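Local coordinates for protein lipopolysaccharide heptosyltransferase 2 (Escherichia coli, PDB 1PSW) that transfers the second heptose from ADP-L-glycero-beta-D-manno-heptose to the heptosyl-Kdo2-lipid A module during synthesis of the lipopolysaccharide core, at residues N118-V122 and A137-K142; A127-E133 and M145-L151. One frame throughout, in Å; residues are numbered along the deposited sequence.

Contact 1. Residues N118-V122 and A137-K142; sequences NDVRV and ALAYDK
In the N-terminal half of this GT-B glycosyltransferase, strand 119-121 forms one edge of a Rossmann-like parallel sheet, pairing with strand 104-108, and Arg121 reaches from it to the turn after helix 131-137. Val120 and Arg121 are extended, whereas Asp119 has psi near 60°; Ala137-Tyr140 forms a type I beta turn, with Tyr140 N bonded to Ala137 O at 3.1 Å, and Tyr140 and Asp141 then extend the chain. Arg121 and Lys142 have the closest CA atoms, 6.8 Å apart.

Hydrogen bonds and charge centre on Arg121 (chi1 m, chi2 m, chi3 t). Its NH2 donates to Tyr140 O at 2.8 Å and makes a salt bridge with Asp119 OD2 at 3.1 Å; Arg121 NE donates to Asp119 OD1 at 3.2 Å. Asp119 OD2 is also hydrogen-bonded to Thr106.

Apolar packing comes from aliphatic carbons: Arg121 CG lies 3.9 Å from Leu138 CD2, and Arg121 CD 3.7 Å from Lys142 CG.

The all-t Lys142 chain reaches toward the strand roughly at right angles, placing CE 3.2 Å from Val120 O, a carbon-to-carbonyl approach.

One water accepts from Lys142 NZ at 3.1 Å. A second accepts from Lys142 N at 2.8 Å and donates to Asp119 OD1 at 3.2 Å.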
loop_
_atom_site.group_PDB
_atom_site.type_symbol
_atom_site.label_atom_id
_atom_site.label_comp_id
_atom_site.label_asym_id
_atom_site.label_seq_id
_atom_site.Cartn_x
_atom_site.Cartn_y
_atom_site.Cartn_z
ATOM N N ASN A 118 0.745 -5.637 -27.169
ATOM C CA ASN A 118 0.148 -6.514 -28.171
ATOM C C ASN A 118 -0.921 -7.406 -27.553
ATOM O O ASN A 118 -1.516 -8.243 -28.230
ATOM C CB ASN A 118 1.214 -7.375 -28.855
ATOM C CG ASN A 118 2.265 -7.883 -27.897
ATOM O OD1 ASN A 118 1.962 -8.322 -26.788
ATOM N ND2 ASN A 118 3.518 -7.835 -28.329
ATOM N N ASP A 119 -1.157 -7.220 -26.259
ATOM C CA ASP A 119 -2.169 -7.986 -25.543
ATOM C C ASP A 119 -2.945 -7.003 -24.673
ATOM O O ASP A 119 -2.978 -7.120 -23.446
ATOM C CB ASP A 119 -1.506 -9.071 -24.689
ATOM C CG ASP A 119 -2.511 -9.905 -23.914
ATOM O OD1 ASP A 119 -3.652 -10.066 -24.388
ATOM O OD2 ASP A 119 -2.153 -10.416 -22.833
ATOM N N VAL A 120 -3.557 -6.026 -25.336
ATOM C CA VAL A 120 -4.337 -4.988 -24.679
ATOM C C VAL A 120 -5.664 -5.527 -24.157
ATOM O O VAL A 120 -6.352 -6.287 -24.839
ATOM C CB VAL A 120 -4.617 -3.819 -25.656
ATOM C CG1 VAL A 120 -5.356 -4.333 -26.884
ATOM C CG2 VAL A 120 -5.425 -2.733 -24.964
ATOM N N ARG A 121 -6.016 -5.135 -22.939
ATOM C CA ARG A 121 -7.264 -5.572 -22.327
ATOM C C ARG A 121 -8.173 -4.352 -22.192
ATOM O O ARG A 121 -7.773 -3.339 -21.622
ATOM C CB ARG A 121 -6.994 -6.176 -20.941
ATOM C CG ARG A 121 -5.899 -7.247 -20.891
ATOM C CD ARG A 121 -6.256 -8.472 -21.719
ATOM N NE ARG A 121 -5.241 -9.527 -21.636
ATOM C CZ ARG A 121 -5.042 -10.305 -20.575
ATOM N NH1 ARG A 121 -5.789 -10.161 -19.486
ATOM N NH2 ARG A 121 -4.101 -11.240 -20.606
ATOM N N VAL A 122 -9.390 -4.443 -22.724
ATOM C CA VAL A 122 -10.336 -3.330 -22.644
ATOM C C VAL A 122 -11.048 -3.423 -21.303
ATOM O O VAL A 122 -11.707 -4.422 -21.005
ATOM C CB VAL A 122 -11.394 -3.384 -23.766
ATOM C CG1 VAL A 122 -12.222 -2.113 -23.752
ATOM C CG2 VAL A 122 -10.720 -3.571 -25.111
ATOM N N ALA A 137 -6.616 -10.181 -12.871
ATOM C CA ALA A 137 -7.130 -10.578 -14.181
ATOM C C ALA A 137 -6.061 -10.636 -15.277
ATOM O O ALA A 137 -6.183 -11.418 -16.228
ATOM C CB ALA A 137 -8.244 -9.635 -14.610
ATOM N N LEU A 138 -5.019 -9.820 -15.154
ATOM C CA LEU A 138 -3.967 -9.796 -16.170
ATOM C C LEU A 138 -3.155 -11.083 -16.270
ATOM O O LEU A 138 -2.516 -11.339 -17.289
ATOM C CB LEU A 138 -3.019 -8.620 -15.928
ATOM C CG LEU A 138 -3.643 -7.223 -15.982
ATOM C CD1 LEU A 138 -2.550 -6.189 -15.752
ATOM C CD2 LEU A 138 -4.325 -6.989 -17.330
ATOM N N ALA A 139 -3.181 -11.891 -15.216
ATOM C CA ALA A 139 -2.440 -13.144 -15.200
ATOM C C ALA A 139 -3.159 -14.224 -16.003
ATOM O O ALA A 139 -2.626 -15.316 -16.199
ATOM C CB ALA A 139 -2.239 -13.615 -13.762
ATOM N N TYR A 140 -4.370 -13.925 -16.460
ATOM C CA TYR A 140 -5.143 -14.887 -17.235
ATOM C C TYR A 140 -5.245 -14.486 -18.699
ATOM O O TYR A 140 -5.071 -13.314 -19.050
ATOM C CB TYR A 140 -6.539 -15.038 -16.623
ATOM C CG TYR A 140 -6.495 -15.616 -15.227
ATOM C CD1 TYR A 140 -6.325 -16.983 -15.022
ATOM C CD2 TYR A 140 -6.565 -14.788 -14.106
ATOM C CE1 TYR A 140 -6.223 -17.512 -13.734
ATOM C CE2 TYR A 140 -6.464 -15.305 -12.817
ATOM C CZ TYR A 140 -6.294 -16.665 -12.638
ATOM O OH TYR A 140 -6.213 -17.165 -11.359
ATOM N N ASP A 141 -5.522 -15.463 -19.557
ATOM C CA ASP A 141 -5.641 -15.204 -20.990
ATOM C C ASP A 141 -6.779 -14.232 -21.277
ATOM O O ASP A 141 -7.813 -14.257 -20.614
ATOM C CB ASP A 141 -5.864 -16.513 -21.751
ATOM C CG ASP A 141 -4.708 -17.483 -21.588
ATOM O OD1 ASP A 141 -3.553 -17.083 -21.847
ATOM O OD2 ASP A 141 -4.956 -18.647 -21.205
ATOM N N LYS A 142 -6.579 -13.384 -22.279
ATOM C CA LYS A 142 -7.560 -12.373 -22.663
ATOM C C LYS A 142 -9.013 -12.848 -22.759
ATOM O O LYS A 142 -9.847 -12.492 -21.926
ATOM C CB LYS A 142 -7.148 -11.730 -23.992
ATOM C CG LYS A 142 -7.917 -10.467 -24.327
ATOM C CD LYS A 142 -7.508 -9.918 -25.679
ATOM C CE LYS A 142 -8.227 -8.616 -25.984
ATOM N NZ LYS A 142 -7.875 -8.099 -27.336
HETATM O O HOH W 1 -4.875 -7.760 -27.842
HETATM O O HOH W 2 -4.076 -13.055 -23.453
#

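Contact 2. Residues A127-E133 and M145-L151; sequences AWPLMVE and MRTAQDL
Two irregular backbones run side by side here, with CA-CA separations of 4.6 Å for Ala127-Thr147 and 5.4 Å for Trp128-Ala148. Residues 127-130 form a loop ending at the N-cap, Leu130, before helix 131-137; segment 145-151 is extended at Met145 and contains a 3-10 turn at 148-150. One backbone hydrogen bond joins them, Ala148 N to Ala127 O at 3.0 Å (149°), with a CA-H...O contact from Thr147 CA to the same Ala127 O at 3.5 Å. Within the turn, Asp150 N bonds to Thr147 O and Leu151 N to Ala148 O, both at 3.1 Å.

Trp128 (chi1 m, chi2 88°) is the main side chain of the interface. The peptide between Thr147 and Ala148 covers one ring face, while Met145 CB, 3.4 Å from Trp128 CH2, and Leu151 CG, 3.9 Å from Trp128 CZ3, lie at the ring edge. Ala148 CB is 3.9 Å from Trp128 CE3. Met145 is a selenomethionine. Trp108 of strand 104-108 meets Trp128 edge-to-face.

Glu133 (chi1 m, chi2 t) folds back so that OE1 accepts from Leu130 N at 3.1 Å, and its CD lies 3.3 Å from Ala148 CB.

Ring packing thus combines with a single backbone hydrogen bond to join the start of helix 131-137 to the loop beyond its end, without a salt bridge between the segments.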
loop_
_atom_site.group_PDB
_atom_site.type_symbol
_atom_site.label_atom_id
_atom_site.label_comp_id
_atom_site.label_asym_id
_atom_site.label_seq_id
_atom_site.Cartn_x
_atom_site.Cartn_y
_atom_site.Cartn_z
ATOM N N ALA A 127 -17.503 -4.324 -14.620
ATOM C CA ALA A 127 -17.199 -5.750 -14.582
ATOM C C ALA A 127 -16.036 -6.068 -13.639
ATOM O O ALA A 127 -15.867 -7.212 -13.214
ATOM C CB ALA A 127 -16.885 -6.249 -15.993
ATOM N N TRP A 128 -15.239 -5.048 -13.326
ATOM C CA TRP A 128 -14.082 -5.184 -12.429
ATOM C C TRP A 128 -14.078 -3.999 -11.467
ATOM O O TRP A 128 -13.310 -3.057 -11.640
ATOM C CB TRP A 128 -12.779 -5.183 -13.231
ATOM C CG TRP A 128 -12.801 -6.130 -14.382
ATOM C CD1 TRP A 128 -13.236 -5.871 -15.651
ATOM C CD2 TRP A 128 -12.431 -7.511 -14.359
ATOM N NE1 TRP A 128 -13.164 -7.004 -16.419
ATOM C CE2 TRP A 128 -12.676 -8.029 -15.651
ATOM C CE3 TRP A 128 -11.925 -8.365 -13.371
ATOM C CZ2 TRP A 128 -12.426 -9.365 -15.981
ATOM C CZ3 TRP A 128 -11.677 -9.692 -13.701
ATOM C CH2 TRP A 128 -11.931 -10.178 -14.994
ATOM N N PRO A 129 -14.930 -4.044 -10.429
ATOM C CA PRO A 129 -15.051 -2.974 -9.429
ATOM C C PRO A 129 -13.852 -2.749 -8.510
ATOM O O PRO A 129 -13.642 -1.630 -8.035
ATOM C CB PRO A 129 -16.300 -3.376 -8.654
ATOM C CG PRO A 129 -16.236 -4.868 -8.689
ATOM C CD PRO A 129 -15.846 -5.158 -10.119
ATOM N N LEU A 130 -13.062 -3.788 -8.263
ATOM C CA LEU A 130 -11.908 -3.655 -7.376
ATOM C C LEU A 130 -10.584 -3.613 -8.126
ATOM O O LEU A 130 -10.392 -4.345 -9.086
ATOM C CB LEU A 130 -11.886 -4.816 -6.373
ATOM C CG LEU A 130 -13.135 -4.966 -5.491
ATOM C CD1 LEU A 130 -12.932 -6.099 -4.492
ATOM C CD2 LEU A 130 -13.397 -3.659 -4.768
HETATM N N MSE A 131 -9.676 -2.750 -7.685
HETATM C CA MSE A 131 -8.373 -2.654 -8.315
HETATM C C MSE A 131 -7.642 -3.984 -8.230
HETATM O O MSE A 131 -6.962 -4.369 -9.175
HETATM C CB MSE A 131 -7.509 -1.575 -7.655
HETATM C CG MSE A 131 -6.007 -1.793 -7.868
HETATM SE SE MSE A 131 -4.877 -0.334 -7.250
HETATM C CE MSE A 131 -4.420 0.474 -8.942
ATOM N N VAL A 132 -7.780 -4.690 -7.107
ATOM C CA VAL A 132 -7.096 -5.976 -6.941
ATOM C C VAL A 132 -7.549 -6.983 -7.992
ATOM O O VAL A 132 -6.748 -7.791 -8.480
ATOM C CB VAL A 132 -7.333 -6.597 -5.535
ATOM C CG1 VAL A 132 -8.799 -7.016 -5.360
ATOM C CG2 VAL A 132 -6.420 -7.799 -5.350
ATOM N N GLU A 133 -8.831 -6.943 -8.339
ATOM C CA GLU A 133 -9.355 -7.845 -9.351
ATOM C C GLU A 133 -8.757 -7.480 -10.711
ATOM O O GLU A 133 -8.425 -8.360 -11.501
ATOM C CB GLU A 133 -10.885 -7.764 -9.398
ATOM C CG GLU A 133 -11.539 -8.129 -8.069
ATOM C CD GLU A 133 -13.030 -7.840 -8.045
ATOM O OE1 GLU A 133 -13.452 -6.844 -8.675
ATOM O OE2 GLU A 133 -13.775 -8.591 -7.379
HETATM N N MSE A 145 -11.694 -14.153 -19.046
HETATM C CA MSE A 145 -12.374 -13.427 -17.979
HETATM C C MSE A 145 -13.174 -12.240 -18.522
HETATM O O MSE A 145 -12.617 -11.358 -19.177
HETATM C CB MSE A 145 -11.356 -12.906 -16.951
HETATM C CG MSE A 145 -10.327 -13.921 -16.426
HETATM SE SE MSE A 145 -11.079 -15.534 -15.639
HETATM C CE MSE A 145 -9.665 -16.785 -16.078
ATOM N N ARG A 146 -14.476 -12.219 -18.250
ATOM C CA ARG A 146 -15.332 -11.120 -18.689
ATOM C C ARG A 146 -15.687 -10.261 -17.488
ATOM O O ARG A 146 -15.854 -9.050 -17.610
ATOM C CB ARG A 146 -16.605 -11.655 -19.344
ATOM C CG ARG A 146 -17.370 -12.619 -18.478
ATOM C CD ARG A 146 -18.535 -13.241 -19.220
ATOM N NE ARG A 146 -19.034 -14.416 -18.512
ATOM C CZ ARG A 146 -18.326 -15.525 -18.321
ATOM N NH1 ARG A 146 -17.087 -15.613 -18.790
ATOM N NH2 ARG A 146 -18.853 -16.543 -17.654
ATOM N N THR A 147 -15.806 -10.898 -16.325
ATOM C CA THR A 147 -16.114 -10.190 -15.083
ATOM C C THR A 147 -15.270 -10.786 -13.962
ATOM O O THR A 147 -14.687 -11.853 -14.123
ATOM C CB THR A 147 -17.611 -10.308 -14.692
ATOM O OG1 THR A 147 -17.887 -11.638 -14.237
ATOM C CG2 THR A 147 -18.502 -9.994 -15.884
ATOM N N ALA A 148 -15.213 -10.096 -12.829
ATOM C CA ALA A 148 -14.431 -10.558 -11.694
ATOM C C ALA A 148 -14.943 -11.884 -11.153
ATOM O O ALA A 148 -14.202 -12.616 -10.497
ATOM C CB ALA A 148 -14.434 -9.499 -10.590
ATOM N N GLN A 149 -16.203 -12.203 -11.425
ATOM C CA GLN A 149 -16.776 -13.454 -10.941
ATOM C C GLN A 149 -16.127 -14.665 -11.600
ATOM O O GLN A 149 -16.179 -15.763 -11.052
ATOM C CB GLN A 149 -18.287 -13.473 -11.183
ATOM C CG GLN A 149 -18.989 -14.756 -10.732
ATOM C CD GLN A 149 -18.710 -15.112 -9.275
ATOM O OE1 GLN A 149 -18.799 -14.260 -8.387
ATOM N NE2 GLN A 149 -18.386 -16.381 -9.023
ATOM N N ASP A 150 -15.519 -14.472 -12.770
ATOM C CA ASP A 150 -14.858 -15.573 -13.462
ATOM C C ASP A 150 -13.492 -15.909 -12.878
ATOM O O ASP A 150 -12.932 -16.965 -13.167
ATOM C CB ASP A 150 -14.682 -15.265 -14.947
ATOM C CG ASP A 150 -15.999 -15.140 -15.673
ATOM O OD1 ASP A 150 -16.957 -15.845 -15.288
ATOM O OD2 ASP A 150 -16.066 -14.348 -16.630
ATOM N N LEU A 151 -12.947 -15.016 -12.060
ATOM C CA LEU A 151 -11.640 -15.249 -11.469
ATOM C C LEU A 151 -11.626 -16.447 -10.538
ATOM O O LEU A 151 -12.478 -16.568 -9.654
ATOM C CB LEU A 151 -11.176 -14.014 -10.697
ATOM C CG LEU A 151 -10.811 -12.779 -11.510
ATOM C CD1 LEU A 151 -10.484 -11.639 -10.556
ATOM C CD2 LEU A 151 -9.619 -13.086 -12.416
#

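Overall arrangement
Both contacts are partly buried, on the same side of the chain's centre, with centres about 12 Å apart. Their segments alternate in sequence, and each contact ties the loop after helix 131-137 to chain that precedes this loop: contact 1 to the edge strand, contact 2 to the approach and first turn of the helix. Packing joins them directly, with Ala137 CB 3.6 Å from Trp128 CZ3 and Tyr140 CG 3.5 Å from Met145 CE. Trp108 of the neighbouring strand touches Ala137, Leu138 and Trp128, linking both to the sheet. Contact 1 relies on a charged group and waters beside the exposed Lys142, whereas contact 2 surrounds a buried indole with backbone and apolar groups.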